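Local atomic coordinates of putative chorismate mutase (Yersinia pestis biovar Microtus str. 91001, PDB entry 2GBB), a protein that catalyses the Claisen rearrangement of chorismate to prephenate as a secreted, all-helical chorismate mutase and may contribute to pathogenicity. Residues K24-L29 and G87-P92; E56-L61 and K106-I111; E113-K116 and E122-D125. All coordinates share one frame; numbering follows the deposited sequence. Where two conformers were deposited one is given.

Contact 1 of 3, residues K24-L29 and G87-P92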
loop_
_atom_site.group_PDB
_atom_site.type_symbol
_atom_site.label_atom_id
_atom_site.label_comp_id
_atom_site.label_asym_id
_atom_site.label_seq_id
_atom_site.Cartn_x
_atom_site.Cartn_y
_atom_site.Cartn_z
ATOM N N LYS A 24 0.211 1.099 12.322
ATOM C CA LYS A 24 -0.966 0.480 11.733
ATOM C C LYS A 24 -0.754 -1.015 11.420
ATOM O O LYS A 24 -1.600 -1.855 11.706
ATOM C CB LYS A 24 -1.393 1.294 10.496
ATOM C CG LYS A 24 -2.085 2.627 10.918
ATOM C CD LYS A 24 -2.372 3.542 9.682
ATOM C CE LYS A 24 -3.030 4.878 10.078
ATOM N NZ LYS A 24 -3.221 5.636 8.715
ATOM N N ALA A 25 0.385 -1.353 10.827
ATOM C CA ALA A 25 0.683 -2.748 10.463
ATOM C C ALA A 25 0.709 -3.629 11.691
ATOM O O ALA A 25 0.103 -4.687 11.688
ATOM C CB ALA A 25 2.051 -2.845 9.680
ATOM N N GLU A 26 1.392 -3.162 12.740
ATOM C CA GLU A 26 1.506 -3.822 14.067
ATOM C C GLU A 26 0.126 -4.170 14.611
ATOM O O GLU A 26 -0.103 -5.195 15.276
ATOM C CB GLU A 26 2.083 -2.759 15.010
ATOM C CG GLU A 26 2.950 -3.139 16.162
ATOM C CD GLU A 26 3.809 -1.924 16.624
ATOM O OE1 GLU A 26 5.043 -2.143 16.825
ATOM O OE2 GLU A 26 3.261 -0.749 16.802
ATOM N N ASN A 27 -0.816 -3.272 14.367
ATOM C CA ASN A 27 -2.137 -3.413 14.994
ATOM C C ASN A 27 -3.178 -3.928 14.028
ATOM O O ASN A 27 -4.352 -3.981 14.367
ATOM C CB ASN A 27 -2.545 -2.062 15.616
ATOM C CG ASN A 27 -1.768 -1.789 16.828
ATOM O OD1 ASN A 27 -1.953 -2.486 17.827
ATOM N ND2 ASN A 27 -0.831 -0.815 16.768
ATOM N N HIS A 28 -2.730 -4.277 12.806
ATOM C CA HIS A 28 -3.628 -4.724 11.733
ATOM C C HIS A 28 -4.715 -3.684 11.449
ATOM O O HIS A 28 -5.886 -4.045 11.239
ATOM C CB HIS A 28 -4.259 -6.079 12.072
ATOM C CG HIS A 28 -3.260 -7.177 12.269
ATOM N ND1 HIS A 28 -3.587 -8.394 12.835
ATOM C CD2 HIS A 28 -1.940 -7.243 11.987
ATOM C CE1 HIS A 28 -2.511 -9.157 12.891
ATOM N NE2 HIS A 28 -1.501 -8.483 12.381
ATOM N N LEU A 29 -4.355 -2.389 11.482
ATOM C CA LEU A 29 -5.338 -1.348 11.216
ATOM C C LEU A 29 -5.317 -0.902 9.759
ATOM O O LEU A 29 -4.241 -0.872 9.130
ATOM C CB LEU A 29 -5.145 -0.124 12.118
ATOM C CG LEU A 29 -5.418 -0.310 13.612
ATOM C CD1 LEU A 29 -4.712 0.752 14.415
ATOM C CD2 LEU A 29 -6.848 -0.374 13.932
ATOM N N GLY A 87 13.172 -5.344 14.323
ATOM C CA GLY A 87 14.044 -4.351 15.009
ATOM C C GLY A 87 14.293 -2.990 14.322
ATOM O O GLY A 87 15.232 -2.273 14.700
ATOM N N TRP A 88 13.503 -2.646 13.286
ATOM C CA TRP A 88 13.053 -1.254 13.154
ATOM C C TRP A 88 11.720 -1.276 13.856
ATOM O O TRP A 88 10.891 -2.130 13.586
ATOM C CB TRP A 88 12.845 -0.756 11.719
ATOM C CG TRP A 88 12.100 0.599 11.701
ATOM C CD1 TRP A 88 12.658 1.824 11.868
ATOM C CD2 TRP A 88 10.681 0.829 11.540
ATOM N NE1 TRP A 88 11.692 2.810 11.814
ATOM C CE2 TRP A 88 10.470 2.225 11.618
ATOM C CE3 TRP A 88 9.570 -0.010 11.349
ATOM C CZ2 TRP A 88 9.198 2.810 11.488
ATOM C CZ3 TRP A 88 8.298 0.577 11.219
ATOM C CH2 TRP A 88 8.127 1.972 11.299
ATOM N N GLN A 89 11.517 -0.353 14.776
ATOM C CA GLN A 89 10.269 -0.288 15.511
ATOM C C GLN A 89 9.661 1.121 15.398
ATOM O O GLN A 89 10.371 2.120 15.424
ATOM C CB GLN A 89 10.544 -0.635 16.983
ATOM C CG GLN A 89 9.951 0.335 18.046
ATOM C CD GLN A 89 8.864 -0.290 18.918
ATOM O OE1 GLN A 89 9.143 -1.134 19.779
ATOM N NE2 GLN A 89 7.623 0.142 18.716
ATOM N N PRO A 90 8.343 1.200 15.169
ATOM C CA PRO A 90 7.719 2.507 15.111
ATOM C C PRO A 90 7.739 3.228 16.468
ATOM O O PRO A 90 7.645 2.600 17.514
ATOM C CB PRO A 90 6.292 2.192 14.667
ATOM C CG PRO A 90 6.072 0.784 15.014
ATOM C CD PRO A 90 7.395 0.114 14.896
ATOM N N LYS A 91 7.895 4.534 16.432
ATOM C CA LYS A 91 7.752 5.371 17.622
ATOM C C LYS A 91 6.311 5.348 18.170
ATOM O O LYS A 91 5.384 5.025 17.433
ATOM C CB LYS A 91 8.218 6.801 17.282
ATOM C CG LYS A 91 9.762 6.888 17.180
ATOM C CD LYS A 91 10.226 8.268 16.675
ATOM C CE LYS A 91 11.641 8.195 16.034
ATOM N NZ LYS A 91 12.034 9.554 15.456
ATOM N N PRO A 92 6.109 5.660 19.480
ATOM C CA PRO A 92 4.738 5.666 20.025
ATOM C C PRO A 92 3.841 6.649 19.256
ATOM O O PRO A 92 4.237 7.797 19.004
ATOM C CB PRO A 92 4.941 6.196 21.454
ATOM C CG PRO A 92 6.291 5.866 21.800
ATOM C CD PRO A 92 7.085 6.057 20.516
#
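Glu26, in the last turn of helix 17-26, reaches out to Pro90 in the loop ahead of helix 93-117, and this pair makes most of a small contact of 83 Å². Along the segment, Lys24 comes first; its NZ is hydrogen-bonded to Ile31 O and Gln73 OE1, with a weak bond to a citrate that probably came from the crystallisation liquor, and its likely role is substrate binding. Ala25 packs on Arg77 and Trp80 of helix 55-82. Glu26 then runs extended beyond CG, and its carboxylate comes up to the CG corner of the proline ring: OE1 lies 3.6 Å from Pro90 CG, and OE2 is 3.7 Å from the same Pro90 CG. No hydrogen bond forms, so the acid simply rests against ring CH groups. Gln89, modelled in two conformers, adds little. His28, with a phi of 56°, turns the chain out of the helix, while Leu29 N bonds back to Lys24 O at 2.8 Å. On the loop, Lys91 N is bound by Asp19 OD1, and Trp88 makes a cation-pi contact with Lys18. The arrangement is a Schellman-terminated helix touched by an interhelical loop mainly through one side chain, at the periphery of the probable substrate site: Lys24 belongs to that site without joining this contact, and the side chain of Pro90 is about 11 Å from that of Gln73.

Contact 2 of 3, residues E56-L61 and K106-I111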
loop_
_atom_site.group_PDB
_atom_site.type_symbol
_atom_site.label_atom_id
_atom_site.label_comp_id
_atom_site.label_asym_id
_atom_site.label_seq_id
_atom_site.Cartn_x
_atom_site.Cartn_y
_atom_site.Cartn_z
ATOM N N GLU A 56 -11.249 27.512 3.923
ATOM C CA GLU A 56 -11.614 26.615 2.823
ATOM C C GLU A 56 -10.487 26.451 1.737
ATOM O O GLU A 56 -10.304 25.355 1.174
ATOM C CB GLU A 56 -12.917 27.091 2.168
ATOM C CG GLU A 56 -13.661 26.032 1.380
ATOM C CD GLU A 56 -14.824 25.417 2.152
ATOM O OE1 GLU A 56 -14.572 24.759 3.194
ATOM O OE2 GLU A 56 -15.996 25.586 1.705
ATOM N N SER A 57 -9.689 27.511 1.495
ATOM C CA SER A 57 -8.545 27.445 0.531
ATOM C C SER A 57 -7.404 26.488 0.948
ATOM O O SER A 57 -6.573 26.111 0.116
ATOM C CB SER A 57 -7.947 28.829 0.265
ATOM O OG SER A 57 -6.991 29.197 1.255
ATOM N N ILE A 58 -7.380 26.132 2.230
ATOM C CA ILE A 58 -6.414 25.219 2.841
ATOM C C ILE A 58 -6.732 23.705 2.681
ATOM O O ILE A 58 -5.830 22.846 2.637
ATOM C CB ILE A 58 -6.307 25.615 4.340
ATOM C CG1 ILE A 58 -5.131 26.572 4.482
ATOM C CG2 ILE A 58 -6.226 24.403 5.307
ATOM C CD1 ILE A 58 -3.789 25.922 4.050
ATOM N N LYS A 59 -8.014 23.394 2.568
ATOM C CA LYS A 59 -8.440 21.992 2.534
ATOM C C LYS A 59 -7.868 21.127 1.416
ATOM O O LYS A 59 -7.499 19.986 1.698
ATOM C CB LYS A 59 -9.969 21.857 2.596
ATOM C CG LYS A 59 -10.416 20.405 2.561
ATOM C CD LYS A 59 -11.887 20.286 2.896
ATOM C CE LYS A 59 -12.294 18.772 2.913
ATOM N NZ LYS A 59 -13.759 18.813 3.327
ATOM N N PRO A 60 -7.786 21.654 0.160
ATOM C CA PRO A 60 -7.161 20.885 -0.888
ATOM C C PRO A 60 -5.724 20.470 -0.553
ATOM O O PRO A 60 -5.346 19.326 -0.765
ATOM C CB PRO A 60 -7.267 21.840 -2.102
ATOM C CG PRO A 60 -8.562 22.527 -1.840
ATOM C CD PRO A 60 -8.307 22.917 -0.409
ATOM N N LEU A 61 -4.960 21.381 0.031
ATOM C CA LEU A 61 -3.596 21.098 0.485
ATOM C C LEU A 61 -3.587 20.035 1.575
ATOM O O LEU A 61 -2.778 19.138 1.537
ATOM C CB LEU A 61 -2.963 22.339 1.089
ATOM C CG LEU A 61 -1.453 22.544 0.998
ATOM C CD1 LEU A 61 -0.969 23.286 2.241
ATOM C CD2 LEU A 61 -0.587 21.338 0.598
ATOM N N LYS A 106 3.479 24.645 11.387
ATOM C CA LYS A 106 4.631 25.353 10.830
ATOM C C LYS A 106 4.479 25.578 9.334
ATOM O O LYS A 106 4.846 26.635 8.805
ATOM C CB LYS A 106 5.906 24.600 11.146
ATOM C CG LYS A 106 6.246 24.633 12.641
ATOM C CD LYS A 106 7.711 24.285 12.869
ATOM C CE LYS A 106 8.003 23.944 14.343
ATOM N NZ LYS A 106 9.495 23.699 14.484
ATOM N N ILE A 107 3.880 24.609 8.664
ATOM C CA ILE A 107 3.642 24.717 7.236
ATOM C C ILE A 107 2.659 25.864 6.959
ATOM O O ILE A 107 2.881 26.688 6.102
ATOM C CB ILE A 107 3.127 23.328 6.664
ATOM C CG1 ILE A 107 4.281 22.308 6.628
ATOM C CG2 ILE A 107 2.464 23.510 5.297
ATOM C CD1 ILE A 107 3.839 20.838 6.643
ATOM N N LEU A 108 1.572 25.915 7.705
ATOM C CA LEU A 108 0.575 26.960 7.531
ATOM C C LEU A 108 1.091 28.367 7.910
ATOM O O LEU A 108 0.746 29.346 7.255
ATOM C CB LEU A 108 -0.670 26.638 8.367
ATOM C CG LEU A 108 -1.482 25.387 8.020
ATOM C CD1 LEU A 108 -2.777 25.429 8.861
ATOM C CD2 LEU A 108 -1.803 25.352 6.583
ATOM N N GLU A 109 1.868 28.441 8.978
ATOM C CA GLU A 109 2.534 29.680 9.379
ATOM C C GLU A 109 3.482 30.152 8.280
ATOM O O GLU A 109 3.488 31.334 7.934
ATOM C CB GLU A 109 3.327 29.509 10.684
ATOM C CG GLU A 109 2.437 29.257 11.862
ATOM C CD GLU A 109 3.207 28.989 13.151
ATOM O OE1 GLU A 109 4.242 28.298 13.161
ATOM O OE2 GLU A 109 2.755 29.469 14.187
ATOM N N GLN A 110 4.256 29.230 7.712
ATOM C CA GLN A 110 5.188 29.592 6.667
ATOM C C GLN A 110 4.506 30.063 5.380
ATOM O O GLN A 110 4.962 31.032 4.722
ATOM C CB GLN A 110 6.109 28.407 6.375
ATOM C CG GLN A 110 7.331 28.742 5.511
ATOM C CD GLN A 110 8.142 29.922 6.043
ATOM O OE1 GLN A 110 8.449 29.993 7.225
ATOM N NE2 GLN A 110 8.487 30.843 5.162
ATOM N N ILE A 111 3.461 29.354 4.973
ATOM C CA ILE A 111 2.662 29.780 3.819
ATOM C C ILE A 111 2.036 31.178 4.008
ATOM O O ILE A 111 2.066 32.008 3.084
ATOM C CB ILE A 111 1.548 28.749 3.467
ATOM C CG1 ILE A 111 2.159 27.516 2.775
ATOM C CG2 ILE A 111 0.529 29.378 2.526
ATOM C CD1 ILE A 111 1.172 26.290 2.637
#
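Between segments 56-61 and 106-111 the backbones are nearest at Ile58 and Leu108, whose CA atoms are 8.6 Å apart, and the first helix is kinked where the N atoms of Pro60 and Leu61 make no bond to the preceding turn. Each helix contributes two buried aliphatic residues three positions apart, Ile58 with Leu61 and Leu108 with Ile111. Ile58 sends its CD1 methyl across the isobutyl group of Leu108, and Ile58 CD1 sits 3.3 Å from Leu108 CD2, tighter than usual for two carbons and so short that the exact value is doubtful. Leu108 CB does not aim straight at the partner helix; it is the CD2 branch that closes the distance. The second pair meets differently, tip to tip, with Leu61 CD1 3.7 Å from Ile111 CD1. Ile111 presents that methyl because CG1 lies anti to the carbonyl carbon and the chain continues extended, with chi2 at 168°. No hydrogen bond joins the two segments, and the 151 Å² they bury rests on hydrocarbon alone. Other helices pack around it: Ala48 of helix 34-50 touches Ile58, Ile146 and Thr149 of helix 140-150 touch Leu61, and Phe150 touches Ile111. Ile107 also packs on Leu9, Ile10 and Arg13 of helix 7-14. Such aliphatic packing between several helices is the hydrophobic core of an alpha-helical bundle, the fold of the secreted chorismate mutases.

Contact 3 of 3, residues E113-K116 and E122-D125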
loop_
_atom_site.group_PDB
_atom_site.type_symbol
_atom_site.label_atom_id
_atom_site.label_comp_id
_atom_site.label_asym_id
_atom_site.label_seq_id
_atom_site.Cartn_x
_atom_site.Cartn_y
_atom_site.Cartn_z
ATOM N N GLU A 113 3.009 33.673 6.120
ATOM C CA GLU A 113 4.148 34.586 6.003
ATOM C C GLU A 113 4.520 34.853 4.515
ATOM O O GLU A 113 4.539 36.018 4.052
ATOM C CB GLU A 113 5.340 34.037 6.807
ATOM C CG GLU A 113 6.478 35.055 7.086
ATOM C CD GLU A 113 7.751 34.811 6.220
ATOM O OE1 GLU A 113 7.622 34.615 4.991
ATOM O OE2 GLU A 113 8.890 34.830 6.777
ATOM N N GLU A 114 4.780 33.792 3.758
ATOM C CA GLU A 114 5.214 33.951 2.377
ATOM C C GLU A 114 4.220 34.691 1.505
ATOM O O GLU A 114 4.595 35.505 0.664
ATOM C CB GLU A 114 5.568 32.596 1.759
ATOM C CG GLU A 114 6.798 31.969 2.452
ATOM C CD GLU A 114 7.529 30.949 1.599
ATOM O OE1 GLU A 114 7.348 30.951 0.359
ATOM O OE2 GLU A 114 8.289 30.141 2.167
ATOM N N LEU A 115 2.951 34.355 1.676
ATOM C CA LEU A 115 1.850 34.963 0.937
ATOM C C LEU A 115 1.767 36.463 1.209
ATOM O O LEU A 115 1.412 37.233 0.299
ATOM C CB LEU A 115 0.524 34.309 1.341
ATOM C CG LEU A 115 -0.237 33.393 0.374
ATOM C CD1 LEU A 115 0.570 32.815 -0.807
ATOM C CD2 LEU A 115 -1.064 32.340 1.138
ATOM N N LYS A 116 2.041 36.853 2.457
ATOM C CA LYS A 116 2.078 38.271 2.861
ATOM C C LYS A 116 3.307 39.002 2.276
ATOM O O LYS A 116 3.178 40.064 1.674
ATOM C CB LYS A 116 2.057 38.396 4.396
ATOM C CG LYS A 116 0.761 37.904 5.019
ATOM C CD LYS A 116 0.873 37.502 6.522
ATOM C CE LYS A 116 -0.526 37.232 7.064
ATOM N NZ LYS A 116 -0.605 36.782 8.499
ATOM N N GLU A 122 9.199 34.399 -5.820
ATOM C CA GLU A 122 10.186 34.098 -4.779
ATOM C C GLU A 122 9.862 32.765 -4.103
ATOM O O GLU A 122 10.722 32.151 -3.455
ATOM C CB GLU A 122 10.240 35.207 -3.727
ATOM C CG GLU A 122 10.879 36.515 -4.158
ATOM C CD GLU A 122 10.504 37.656 -3.212
ATOM O OE1 GLU A 122 9.368 38.170 -3.329
ATOM O OE2 GLU A 122 11.338 38.024 -2.346
HETATM N N MSE A 123 8.620 32.319 -4.255
HETATM C CA MSE A 123 8.170 31.104 -3.584
HETATM C C MSE A 123 8.517 29.864 -4.397
HETATM O O MSE A 123 8.849 29.965 -5.585
HETATM C CB MSE A 123 6.668 31.160 -3.286
HETATM C CG MSE A 123 6.263 32.249 -2.291
HETATM SE SE MSE A 123 4.319 32.424 -2.140
HETATM C CE MSE A 123 3.935 30.828 -0.980
ATOM N N GLY A 124 8.435 28.700 -3.750
ATOM C CA GLY A 124 8.813 27.429 -4.356
ATOM C C GLY A 124 8.088 27.192 -5.666
ATOM O O GLY A 124 6.882 27.451 -5.772
ATOM N N ASP A 125 8.846 26.740 -6.665
ATOM C CA ASP A 125 8.285 26.290 -7.936
ATOM C C ASP A 125 8.266 24.759 -8.051
ATOM O O ASP A 125 8.797 24.041 -7.190
ATOM C CB ASP A 125 8.989 26.943 -9.139
ATOM C CG ASP A 125 10.261 26.230 -9.537
ATOM O OD1 ASP A 125 11.196 26.109 -8.704
ATOM O OD2 ASP A 125 10.329 25.804 -10.707
HETATM O O HOH W 1 7.588 28.286 -0.851
#
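Glu114 OE1 is gripped by two donors: the backbone N of Gly4 and a water that gives it a hydrogen bond of 2.9 Å. The same water accepts from Gly124 N at 3.0 Å and thereby bridges helix 93-117 to the following loop, which share no direct hydrogen bond in these two segments. The other carboxylate oxygen, Glu114 OE2, takes bonds from Gln5 N and Gln110 NE2, so both oxygens of this buried acid are held. Beside the water bridge, Met123, present as selenomethionine, crosses both helix side chains. Its CG comes within 3.1 Å of Glu114 OE1, a close CH-to-oxygen approach. The chain then bends at the selenium, with chi3 at 77°, and carries Met123 CE to 3.6 Å from Glu114 CB. Leu115 also meets the end of Met123, its CD1 3.9 Å from Met123 CE and 4.0 Å from Met123 SE, and packs on Leu155 as well. With backbone and amide N-H groups and a water all donating to it, the Glu114 carboxylate is probably ionised, serving as a common acceptor for the N-terminal segment, its own helix and, through the water, the Gly124 loop.

How the contacts relate
From the N terminus, the chain opens contact 1 at residues 24-29 and contact 2 at 56-61 before either is closed. Residues 87-92 complete the first and 106-111 the second, so the two loops cross. Contact 3 follows in series, a short closure from 113-116 to 122-125 around the end of helix 93-117. Contact 1 ties the end of helix 17-26 to the loop entering helix 93-117; contact 2 joins that helix to helix 55-82; contact 3 folds the next loop back upon it. Contacts 2 and 3 share helix 93-117, their centres about 12 Å apart, whereas contact 1 lies on the opposite side of the chain's centre, its own centre about 29 Å from that of contact 2.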